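Long-range contact in platelet aggregation factor Sm-hPAF (Streptococcus mitis, PDB 4GWI), which binds fucosylated Lewis glycans through its F-type lectin domain, the part modelled here, and probably forms pores in cholesterol-containing host membranes as a cholesterol-dependent cytolysin: residues R31-S39 / L136-F144. The protein carries 2 engineered substitutions. Residues are numbered along the deposited sequence; the frame is centred on the assembly and turned at random.
Sequences RAVDGNVDS and LSLAEVEVF. With CA (calcium ion), chain F.
Ala32 and Glu140 sit with their CA atoms 3.8 Å apart, where the loop 31-39 wraps the strand 138-145 at its bulge, and the backbones are tied by the hydrogen bond from Val141 N to Ala32 O at 2.8 Å. Just ahead of it, Ala139 and Glu140 form a classic beta bulge opposite Tyr73. Glu140 and Ala32 bury the most surface here, and the carboxylate of Glu140 does the polar work. Glu140 CG stands anti to the backbone N (chi1 -164°) and the chain then bends at chi2 (77°), which brings the carboxylate up between the arms of the loop. Glu140 OE1 binds the calcium ion at 2.4 Å, and Glu140 OE2 accepts a bent bond from Gly35 N at 2.8 Å on its syn side, 26° out of plane. Both oxygens are thus engaged, fixing the rotation of the group. Asp34 crosses it with a nearly coplanar carboxylate, its OD1 only 3.0 Å from Glu140 OE1 because both grip the metal. The carbonyls of Arg31, Asn36 and Ala139 add three ligands, and Ser45 completes the site with O and OG. Val37 lays CG1 over Glu140 CB at 3.8 Å, while Ala32 CB packs against Leu138 and Val141. Within the loop, Asn36 OD1 accepts Asp38 N, an Asx turn. So many oxygens crowded together would probably repel one another without the cation; calcium probably pins the loop of this F-type lectin domain to its strand.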
loop_
_atom_site.group_PDB
_atom_site.type_symbol
_atom_site.label_atom_id
_atom_site.label_comp_id
_atom_site.label_asym_id
_atom_site.label_seq_id
_atom_site.Cartn_x
_atom_site.Cartn_y
_atom_site.Cartn_z
ATOM N N ARG A 31 -9.431 -0.655 5.173
ATOM C CA ARG A 31 -9.709 0.747 4.700
ATOM C C ARG A 31 -8.880 1.172 3.532
ATOM O O ARG A 31 -9.181 2.164 2.818
ATOM C CB ARG A 31 -9.489 1.699 5.865
ATOM C CG ARG A 31 -10.563 1.516 6.934
ATOM C CD ARG A 31 -10.184 2.413 8.120
ATOM N NE ARG A 31 -11.277 2.250 9.141
ATOM C CZ ARG A 31 -11.362 3.089 10.193
ATOM N NH1 ARG A 31 -12.429 2.960 11.057
ATOM N NH2 ARG A 31 -10.428 4.036 10.431
ATOM N N ALA A 32 -7.742 0.485 3.237
ATOM C CA ALA A 32 -6.939 0.896 2.087
ATOM C C ALA A 32 -7.383 0.214 0.786
ATOM O O ALA A 32 -6.837 0.536 -0.253
ATOM C CB ALA A 32 -5.393 0.548 2.365
ATOM N N VAL A 33 -8.389 -0.664 0.904
ATOM C CA VAL A 33 -8.947 -1.261 -0.340
ATOM C C VAL A 33 -10.486 -1.131 -0.384
ATOM O O VAL A 33 -11.197 -1.905 -1.046
ATOM C CB VAL A 33 -8.497 -2.761 -0.537
ATOM C CG1 VAL A 33 -6.971 -2.752 -0.825
ATOM C CG2 VAL A 33 -8.905 -3.600 0.680
ATOM N N ASP A 34 -10.961 -0.040 0.228
ATOM C CA ASP A 34 -12.415 0.127 0.281
ATOM C C ASP A 34 -12.924 1.019 -0.839
ATOM O O ASP A 34 -14.169 1.336 -0.788
ATOM C CB ASP A 34 -12.839 0.689 1.677
ATOM C CG ASP A 34 -12.312 2.093 1.929
ATOM O OD1 ASP A 34 -11.580 2.685 1.167
ATOM O OD2 ASP A 34 -12.724 2.631 3.022
ATOM N N GLY A 35 -12.111 1.441 -1.795
ATOM C CA GLY A 35 -12.598 2.219 -2.926
ATOM C C GLY A 35 -12.807 3.639 -2.573
ATOM O O GLY A 35 -13.503 4.380 -3.350
ATOM N N ASN A 36 -12.143 4.161 -1.532
ATOM C CA ASN A 36 -12.278 5.560 -1.126
ATOM C C ASN A 36 -10.928 6.119 -0.815
ATOM O O ASN A 36 -10.271 5.654 0.204
ATOM C CB ASN A 36 -13.177 5.562 0.131
ATOM C CG ASN A 36 -13.501 6.994 0.579
ATOM O OD1 ASN A 36 -12.907 7.957 0.115
ATOM N ND2 ASN A 36 -14.440 7.066 1.575
ATOM N N VAL A 37 -10.417 7.048 -1.608
ATOM C CA VAL A 37 -9.089 7.638 -1.391
ATOM C C VAL A 37 -9.040 8.816 -0.394
ATOM O O VAL A 37 -8.004 9.424 -0.214
ATOM C CB VAL A 37 -8.405 8.055 -2.702
ATOM C CG1 VAL A 37 -8.350 6.848 -3.649
ATOM C CG2 VAL A 37 -9.206 9.261 -3.381
ATOM N N ASP A 38 -10.219 9.145 0.180
ATOM C CA ASP A 38 -10.253 10.262 1.177
ATOM C C ASP A 38 -9.183 10.102 2.229
ATOM O O ASP A 38 -9.162 9.074 2.917
ATOM C CB ASP A 38 -11.666 10.298 1.827
ATOM C CG ASP A 38 -11.891 11.554 2.633
ATOM O OD1 ASP A 38 -13.104 11.949 2.728
ATOM O OD2 ASP A 38 -10.972 12.124 3.214
ATOM N N SER A 39 -8.286 11.097 2.301
ATOM C CA SER A 39 -7.122 10.968 3.131
ATOM C C SER A 39 -7.213 11.482 4.559
ATOM O O SER A 39 -6.238 11.471 5.326
ATOM C CB SER A 39 -5.944 11.583 2.395
ATOM O OG SER A 39 -6.143 13.013 2.366
ATOM N N LEU A 136 2.121 2.777 10.277
ATOM C CA LEU A 136 1.834 2.860 8.817
ATOM C C LEU A 136 0.313 3.185 8.688
ATOM O O LEU A 136 -0.533 2.442 9.169
ATOM C CB LEU A 136 2.216 1.524 8.157
ATOM C CG LEU A 136 1.799 1.423 6.654
ATOM C CD1 LEU A 136 2.472 2.521 5.816
ATOM C CD2 LEU A 136 2.224 -0.025 6.222
ATOM N N SER A 137 0.073 4.262 7.930
ATOM C CA SER A 137 -1.299 4.692 7.559
ATOM C C SER A 137 -1.393 4.918 6.067
ATOM O O SER A 137 -0.652 5.739 5.554
ATOM C CB SER A 137 -1.673 6.001 8.293
ATOM O OG SER A 137 -1.846 5.726 9.707
ATOM N N LEU A 138 -2.330 4.240 5.431
ATOM C CA LEU A 138 -2.532 4.448 3.991
ATOM C C LEU A 138 -4.009 4.773 3.756
ATOM O O LEU A 138 -4.915 4.079 4.326
ATOM C CB LEU A 138 -2.222 3.105 3.262
ATOM C CG LEU A 138 -0.749 2.773 3.390
ATOM C CD1 LEU A 138 -0.586 1.234 3.143
ATOM C CD2 LEU A 138 0.027 3.531 2.311
ATOM N N ALA A 139 -4.275 5.824 2.944
ATOM C CA ALA A 139 -5.688 6.029 2.656
ATOM C C ALA A 139 -6.234 5.049 1.625
ATOM O O ALA A 139 -7.365 4.715 1.596
ATOM C CB ALA A 139 -5.786 7.467 2.053
ATOM N N GLU A 140 -5.351 4.584 0.714
ATOM C CA GLU A 140 -5.806 3.595 -0.308
ATOM C C GLU A 140 -4.533 3.069 -0.995
ATOM O O GLU A 140 -3.540 3.789 -1.115
ATOM C CB GLU A 140 -6.680 4.345 -1.389
ATOM C CG GLU A 140 -7.496 3.319 -2.218
ATOM C CD GLU A 140 -8.738 2.727 -1.528
ATOM O OE1 GLU A 140 -9.042 2.940 -0.335
ATOM O OE2 GLU A 140 -9.408 1.899 -2.199
ATOM N N VAL A 141 -4.643 1.778 -1.385
ATOM C CA VAL A 141 -3.613 1.229 -2.313
ATOM C C VAL A 141 -4.410 0.626 -3.473
ATOM O O VAL A 141 -5.354 -0.185 -3.277
ATOM C CB VAL A 141 -2.878 0.082 -1.565
ATOM C CG1 VAL A 141 -1.912 -0.591 -2.568
ATOM C CG2 VAL A 141 -2.046 0.645 -0.405
ATOM N N GLU A 142 -4.057 1.089 -4.656
ATOM C CA GLU A 142 -4.752 0.582 -5.887
ATOM C C GLU A 142 -3.723 -0.176 -6.714
ATOM O O GLU A 142 -2.516 0.177 -6.696
ATOM C CB GLU A 142 -5.256 1.781 -6.735
ATOM C CG GLU A 142 -6.373 2.514 -5.950
ATOM C CD GLU A 142 -6.817 3.762 -6.713
ATOM O OE1 GLU A 142 -6.123 4.282 -7.629
ATOM O OE2 GLU A 142 -7.932 4.256 -6.309
ATOM N N VAL A 143 -4.183 -1.242 -7.356
ATOM C CA VAL A 143 -3.181 -2.099 -8.113
ATOM C C VAL A 143 -3.770 -2.354 -9.509
ATOM O O VAL A 143 -4.981 -2.624 -9.624
ATOM C CB VAL A 143 -3.059 -3.444 -7.404
ATOM C CG1 VAL A 143 -2.114 -4.393 -8.219
ATOM C CG2 VAL A 143 -2.500 -3.244 -5.963
ATOM N N PHE A 144 -2.918 -2.249 -10.542
ATOM C CA PHE A 144 -3.416 -2.360 -11.932
ATOM C C PHE A 144 -2.588 -3.378 -12.701
ATOM O O PHE A 144 -1.357 -3.385 -12.499
ATOM C CB PHE A 144 -3.294 -1.027 -12.607
ATOM C CG PHE A 144 -4.072 0.070 -11.856
ATOM C CD1 PHE A 144 -5.471 0.256 -12.075
ATOM C CD2 PHE A 144 -3.402 0.841 -10.891
ATOM C CE1 PHE A 144 -6.145 1.260 -11.314
ATOM C CE2 PHE A 144 -4.077 1.871 -10.152
ATOM C CZ PHE A 144 -5.451 1.998 -10.350
HETATM CA CA CA F . -9.613 4.081 1.734
#